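Local coordinates for multi-copper Oxidase CueO (Ochrobactrum, PDB 6EVG), which probably couples the one-electron oxidation of phenolic substrates to the reduction of dioxygen, as laccases do, and acts on lignin model compounds and lignosulfonate, at residues Arg332-Phe337 with Ile424-Thr429; Ala441-Leu446 with Asp462-Asp467. One frame throughout, in Å; residues are numbered along the deposited sequence.

Interaction 1: Arg332-Phe337 with Ile424-Thr429; sequences RRSFFF and IWDLTT
R332 grips the carboxylate of D426 side-on, one nitrogen to each oxygen, the two side chains crossing at about a right angle. NE reaches OD2 of D426 at 2.9 Å in an almost straight salt bridge; OD2 lies in the guanidinium plane, although NE stands above the carboxylate plane. NH2 of R332 meets OD1 of D426 on its syn side at 3.0 Å, also tilted from that plane. With CG anti to the backbone N (chi1 -163°) and the chain extended to NE, R332 reaches across to D426. CG2 of I424 sits over the centre of the guanidinium, 3.6 Å above its plane. A water joins OD2 of D426, to which it donates, with OG of S334 on the same face. On the opposite face of this parallel pair, the W425 indole takes two neighbours over one side: CB of R333, 4.0 Å from the five-membered ring centroid in a CH-pi contact, and the edge of F335. The F335 and W425 six-membered rings form an edge-to-face pair, planes at 50°, with CE2 of F335 3.5 Å from CE3 of W425. The R333 and W425 side chains run side by side, and E423 binds both NE of R333 and NE1 of W425. Backbone bonds alternate between the strands, from R333 N to I424 O through to F337 N to T428 O, which also lies in the plane of the F337 ring at its edge. Strand 332-336 is an outermost strand of its sheet; on the other flank of 422-428 runs antiparallel strand 469-475, whose K469 binds D426 and E471 R332. F488 packs edge-to-face with F335 and W425, and F337 reaches strand 434-438, its ring meeting that of the copper ligand H434.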
loop_
_atom_site.group_PDB
_atom_site.type_symbol
_atom_site.label_atom_id
_atom_site.label_comp_id
_atom_site.label_asym_id
_atom_site.label_seq_id
_atom_site.Cartn_x
_atom_site.Cartn_y
_atom_site.Cartn_z
ATOM N N ARG A 332 -8.930 16.471 19.327
ATOM C CA ARG A 332 -8.316 15.197 19.598
ATOM C C ARG A 332 -9.359 14.114 19.502
ATOM O O ARG A 332 -10.443 14.225 20.125
ATOM C CB ARG A 332 -7.608 15.185 20.954
ATOM C CG ARG A 332 -6.592 14.020 21.102
ATOM C CD ARG A 332 -5.589 14.278 22.189
ATOM N NE ARG A 332 -4.562 13.265 22.216
ATOM C CZ ARG A 332 -3.292 13.515 22.125
ATOM N NH1 ARG A 332 -2.847 14.778 22.044
ATOM N NH2 ARG A 332 -2.461 12.513 22.155
ATOM N N ARG A 333 -9.062 13.062 18.781
ATOM C CA ARG A 333 -9.889 11.886 18.670
ATOM C C ARG A 333 -9.156 10.675 19.135
ATOM O O ARG A 333 -7.909 10.695 19.204
ATOM C CB ARG A 333 -10.419 11.676 17.235
ATOM C CG ARG A 333 -11.196 12.841 16.675
ATOM C CD ARG A 333 -11.895 12.446 15.368
ATOM N NE ARG A 333 -12.367 13.636 14.665
ATOM C CZ ARG A 333 -13.614 14.042 14.585
ATOM N NH1 ARG A 333 -14.596 13.409 15.200
ATOM N NH2 ARG A 333 -13.872 15.185 13.943
ATOM N N SER A 334 -9.864 9.584 19.341
ATOM C CA SER A 334 -9.316 8.302 19.688
ATOM C C SER A 334 -10.055 7.197 18.981
ATOM O O SER A 334 -11.289 7.240 18.878
ATOM C CB SER A 334 -9.454 8.095 21.207
ATOM O OG SER A 334 -8.825 9.104 21.980
ATOM N N PHE A 335 -9.304 6.187 18.498
ATOM C CA PHE A 335 -9.866 5.003 17.923
ATOM C C PHE A 335 -9.162 3.788 18.422
ATOM O O PHE A 335 -7.917 3.780 18.550
ATOM C CB PHE A 335 -9.901 5.053 16.372
ATOM C CG PHE A 335 -10.698 6.193 15.848
ATOM C CD1 PHE A 335 -12.076 6.128 15.791
ATOM C CD2 PHE A 335 -10.116 7.389 15.519
ATOM C CE1 PHE A 335 -12.805 7.240 15.396
ATOM C CE2 PHE A 335 -10.831 8.488 15.134
ATOM C CZ PHE A 335 -12.202 8.418 15.083
ATOM N N PHE A 336 -9.899 2.736 18.666
ATOM C CA PHE A 336 -9.441 1.424 19.132
ATOM C C PHE A 336 -9.788 0.377 18.068
ATOM O O PHE A 336 -10.952 0.279 17.621
ATOM C CB PHE A 336 -10.098 1.095 20.483
ATOM C CG PHE A 336 -9.817 -0.272 20.988
ATOM C CD1 PHE A 336 -8.517 -0.738 21.117
ATOM C CD2 PHE A 336 -10.853 -1.135 21.315
ATOM C CE1 PHE A 336 -8.271 -2.008 21.621
ATOM C CE2 PHE A 336 -10.602 -2.424 21.787
ATOM C CZ PHE A 336 -9.309 -2.811 21.967
ATOM N N PHE A 337 -8.777 -0.385 17.636
ATOM C CA PHE A 337 -8.974 -1.499 16.730
ATOM C C PHE A 337 -9.559 -2.675 17.516
ATOM O O PHE A 337 -8.839 -3.462 18.149
ATOM C CB PHE A 337 -7.632 -1.895 16.069
ATOM C CG PHE A 337 -7.073 -0.863 15.130
ATOM C CD1 PHE A 337 -6.349 0.218 15.555
ATOM C CD2 PHE A 337 -7.307 -0.948 13.776
ATOM C CE1 PHE A 337 -5.805 1.105 14.632
ATOM C CE2 PHE A 337 -6.793 -0.044 12.887
ATOM C CZ PHE A 337 -6.062 0.999 13.318
ATOM N N ILE A 424 -5.423 15.601 16.105
ATOM C CA ILE A 424 -4.569 14.522 16.638
ATOM C C ILE A 424 -5.431 13.343 16.936
ATOM O O ILE A 424 -6.444 13.488 17.636
ATOM C CB ILE A 424 -3.777 14.991 17.888
ATOM C CG1 ILE A 424 -2.842 16.118 17.453
ATOM C CG2 ILE A 424 -3.092 13.827 18.519
ATOM C CD1 ILE A 424 -2.165 16.888 18.547
ATOM N N TRP A 425 -5.056 12.184 16.413
ATOM C CA TRP A 425 -5.768 10.941 16.667
ATOM C C TRP A 425 -4.880 9.997 17.489
ATOM O O TRP A 425 -3.737 9.695 17.078
ATOM C CB TRP A 425 -6.152 10.266 15.378
ATOM C CG TRP A 425 -7.220 10.961 14.577
ATOM C CD1 TRP A 425 -7.641 12.263 14.647
ATOM C CD2 TRP A 425 -8.039 10.356 13.558
ATOM N NE1 TRP A 425 -8.696 12.492 13.808
ATOM C CE2 TRP A 425 -8.933 11.348 13.108
ATOM C CE3 TRP A 425 -8.071 9.087 12.989
ATOM C CZ2 TRP A 425 -9.914 11.085 12.146
ATOM C CZ3 TRP A 425 -9.044 8.821 12.030
ATOM C CH2 TRP A 425 -9.945 9.790 11.637
ATOM N N ASP A 426 -5.404 9.520 18.601
ATOM C CA ASP A 426 -4.883 8.414 19.411
ATOM C C ASP A 426 -5.366 7.125 18.788
ATOM O O ASP A 426 -6.580 6.961 18.593
ATOM C CB ASP A 426 -5.402 8.553 20.917
ATOM C CG ASP A 426 -4.731 9.661 21.692
ATOM O OD1 ASP A 426 -3.496 9.756 21.745
ATOM O OD2 ASP A 426 -5.421 10.498 22.322
ATOM N N LEU A 427 -4.479 6.197 18.498
ATOM C CA LEU A 427 -4.808 4.883 17.953
ATOM C C LEU A 427 -4.286 3.790 18.843
ATOM O O LEU A 427 -3.112 3.852 19.238
ATOM C CB LEU A 427 -4.177 4.755 16.541
ATOM C CG LEU A 427 -4.641 5.776 15.523
ATOM C CD1 LEU A 427 -3.895 5.607 14.201
ATOM C CD2 LEU A 427 -6.150 5.748 15.270
ATOM N N THR A 428 -5.122 2.810 19.185
ATOM C CA THR A 428 -4.734 1.753 20.117
ATOM C C THR A 428 -5.075 0.388 19.569
ATOM O O THR A 428 -6.140 0.199 18.941
ATOM C CB THR A 428 -5.445 1.974 21.476
ATOM O OG1 THR A 428 -6.799 2.163 21.325
ATOM C CG2 THR A 428 -5.084 3.174 22.079
ATOM N N THR A 429 -4.178 -0.564 19.842
ATOM C CA THR A 429 -4.442 -1.977 19.551
ATOM C C THR A 429 -4.302 -2.792 20.847
ATOM O O THR A 429 -3.730 -2.345 21.824
ATOM C CB THR A 429 -3.494 -2.534 18.477
ATOM O OG1 THR A 429 -2.149 -2.536 18.987
ATOM C CG2 THR A 429 -3.513 -1.689 17.231
HETATM O O HOH W 1 -7.698 11.345 23.561
#

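Interaction 2: Ala441-Leu446 with Asp462-Asp467; sequences ASFRIL and DTALID. With EDO (1,2-ethanediol), chain D.
F443 lays the outer end of its ring against the backbone at D462 and T463, with F443 CE2 3.4 Å from D462 C and F443 CZ 3.7 Å from T463 N. Both approaches are oblique to the ring. CB of A464, by contrast, lies at the ring edge, 3.8 Å from CZ of F443. I445 approaches the same methyl with the tip of its side chain, CD1 being 4.0 Å from CB of A464. CG of F443 stands between the backbone N and the carbonyl carbon (chi1 61°), which starts the ring off toward strand 463-466. CG1 of I445 lies in the plane of the F443 ring at its edge, so the two side chains of strand 442-448 also adjoin each other. An alanine in place of F443 would probably open a gap beside D462 and T463 and leave A464 CB without its aromatic neighbour. The strand axes are 9.0 Å apart at closest approach and run at 37°, as expected for facing sheets rather than paired strands: 442-448 and 463-466 edge the two sheets of a cupredoxin-type beta sandwich, the fold of multicopper oxidase domains. I472 and I438 add apolar contacts to F443, one from each sheet. The backbone at D462 is fixed by H437, whose ND1 bonds to its carbonyl O, and by D249, which takes its amide. OD1 of D462 accepts from OG1 of T463 at 2.8 Å, while OD2 forms a salt bridge to R269. Beyond A464, a 1,2-ethanediol, most likely picked up during crystallisation, accepts from L465 N through O1 (2.9 Å) and donates to L465 O through O2; E268 also binds this diol.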
loop_
_atom_site.group_PDB
_atom_site.type_symbol
_atom_site.label_atom_id
_atom_site.label_comp_id
_atom_site.label_asym_id
_atom_site.label_seq_id
_atom_site.Cartn_x
_atom_site.Cartn_y
_atom_site.Cartn_z
ATOM N N ALA A 441 -6.829 12.035 3.260
ATOM C CA ALA A 441 -6.126 12.835 4.224
ATOM C C ALA A 441 -4.691 12.284 4.340
ATOM O O ALA A 441 -4.397 11.192 3.814
ATOM C CB ALA A 441 -6.818 12.822 5.553
ATOM N N SER A 442 -3.849 13.056 4.966
ATOM C CA SER A 442 -2.464 12.679 5.182
ATOM C C SER A 442 -2.124 12.898 6.643
ATOM O O SER A 442 -2.763 13.713 7.303
ATOM C CB SER A 442 -1.521 13.443 4.274
ATOM O OG SER A 442 -1.795 13.197 2.914
ATOM N N PHE A 443 -1.095 12.209 7.164
ATOM C CA PHE A 443 -0.743 12.406 8.548
ATOM C C PHE A 443 0.762 12.330 8.780
ATOM O O PHE A 443 1.539 11.823 7.943
ATOM C CB PHE A 443 -1.479 11.433 9.479
ATOM C CG PHE A 443 -1.211 9.990 9.239
ATOM C CD1 PHE A 443 -0.107 9.340 9.773
ATOM C CD2 PHE A 443 -2.073 9.213 8.450
ATOM C CE1 PHE A 443 0.104 7.983 9.602
ATOM C CE2 PHE A 443 -1.893 7.849 8.265
ATOM C CZ PHE A 443 -0.781 7.253 8.817
ATOM N N ARG A 444 1.136 12.878 9.922
ATOM C CA ARG A 444 2.481 12.756 10.483
ATOM C C ARG A 444 2.405 11.929 11.738
ATOM O O ARG A 444 1.568 12.219 12.611
ATOM C CB ARG A 444 3.094 14.126 10.820
ATOM C CG ARG A 444 3.100 15.138 9.710
ATOM C CD ARG A 444 4.015 14.794 8.544
ATOM N NE ARG A 444 5.434 14.708 8.901
ATOM C CZ ARG A 444 6.214 15.761 9.123
ATOM N NH1 ARG A 444 5.792 17.004 9.038
ATOM N NH2 ARG A 444 7.518 15.534 9.401
ATOM N N ILE A 445 3.246 10.925 11.904
ATOM C CA ILE A 445 3.287 10.158 13.136
ATOM C C ILE A 445 4.009 11.045 14.195
ATOM O O ILE A 445 5.133 11.491 14.001
ATOM C CB ILE A 445 4.006 8.830 12.965
ATOM C CG1 ILE A 445 3.282 7.958 11.943
ATOM C CG2 ILE A 445 4.175 8.143 14.304
ATOM C CD1 ILE A 445 4.003 6.703 11.548
ATOM N N LEU A 446 3.321 11.273 15.303
ATOM C CA LEU A 446 3.888 11.994 16.462
ATOM C C LEU A 446 4.584 11.119 17.430
ATOM O O LEU A 446 5.645 11.493 17.970
ATOM C CB LEU A 446 2.774 12.780 17.191
ATOM C CG LEU A 446 2.025 13.800 16.391
ATOM C CD1 LEU A 446 0.889 14.361 17.218
ATOM C CD2 LEU A 446 2.885 14.918 15.851
ATOM N N ASP A 462 0.178 7.887 4.762
ATOM C CA ASP A 462 -1.249 7.582 4.717
ATOM C C ASP A 462 -1.578 6.228 5.294
ATOM O O ASP A 462 -2.785 5.938 5.441
ATOM C CB ASP A 462 -1.845 7.761 3.278
ATOM C CG ASP A 462 -1.208 6.857 2.234
ATOM O OD1 ASP A 462 -1.189 5.613 2.453
ATOM O OD2 ASP A 462 -0.745 7.378 1.186
ATOM N N THR A 463 -0.596 5.374 5.610
ATOM C CA THR A 463 -0.812 4.053 6.129
ATOM C C THR A 463 0.294 3.860 7.204
ATOM O O THR A 463 1.431 4.222 6.942
ATOM C CB THR A 463 -0.720 2.970 5.048
ATOM O OG1 THR A 463 -1.624 3.335 3.970
ATOM C CG2 THR A 463 -1.065 1.626 5.549
ATOM N N ALA A 464 -0.046 3.304 8.364
ATOM C CA ALA A 464 0.953 3.100 9.437
ATOM C C ALA A 464 0.617 1.905 10.261
ATOM O O ALA A 464 -0.559 1.709 10.605
ATOM C CB ALA A 464 1.051 4.295 10.317
ATOM N N LEU A 465 1.622 1.130 10.648
ATOM C CA LEU A 465 1.405 -0.024 11.493
ATOM C C LEU A 465 1.322 0.430 12.960
ATOM O O LEU A 465 2.266 1.001 13.500
ATOM C CB LEU A 465 2.525 -1.061 11.323
ATOM C CG LEU A 465 2.309 -2.398 12.009
ATOM C CD1 LEU A 465 1.028 -3.129 11.594
ATOM C CD2 LEU A 465 3.533 -3.289 11.834
ATOM N N ILE A 466 0.182 0.148 13.586
ATOM C CA ILE A 466 -0.109 0.479 14.999
ATOM C C ILE A 466 0.110 -0.772 15.782
ATOM O O ILE A 466 -0.443 -1.820 15.527
ATOM C CB ILE A 466 -1.511 1.033 15.158
ATOM C CG1 ILE A 466 -1.877 2.050 14.078
ATOM C CG2 ILE A 466 -1.676 1.603 16.568
ATOM C CD1 ILE A 466 -0.978 3.222 13.922
ATOM N N ASP A 467 0.931 -0.682 16.854
ATOM C CA ASP A 467 1.274 -1.844 17.678
ATOM C C ASP A 467 1.385 -1.369 19.105
ATOM O O ASP A 467 2.483 -1.152 19.629
ATOM C CB ASP A 467 2.592 -2.483 17.211
ATOM C CG ASP A 467 2.926 -3.800 17.930
ATOM O OD1 ASP A 467 2.072 -4.343 18.655
ATOM O OD2 ASP A 467 4.082 -4.265 17.732
HETATM C C1 EDO D . 5.163 2.968 10.688
HETATM O O1 EDO D . 4.086 2.404 9.943
HETATM C C2 EDO D . 4.823 2.949 12.160
HETATM O O2 EDO D . 4.729 1.618 12.695
#

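From the N terminus, interaction 1 comes first: strand 332-336 pairs with 422-428, closing a long excursion of 86 residues, part of it unmodelled. Interaction 2 opens afterwards and closes a short one, 442-448 to 463-466, so the two lie in series, neither nested nor crossed. Strands 332-336 and 442-448 form the two outer edges of one sheet, with 422-428 and 469-475 between them; 463-466 edges the facing sheet. Interaction 1 thus extends one layer, whereas interaction 2 joins the two layers. They meet at I466, which packs against F337, L427 and T429, CG2 of T429 lying 3.5 Å from O of I466.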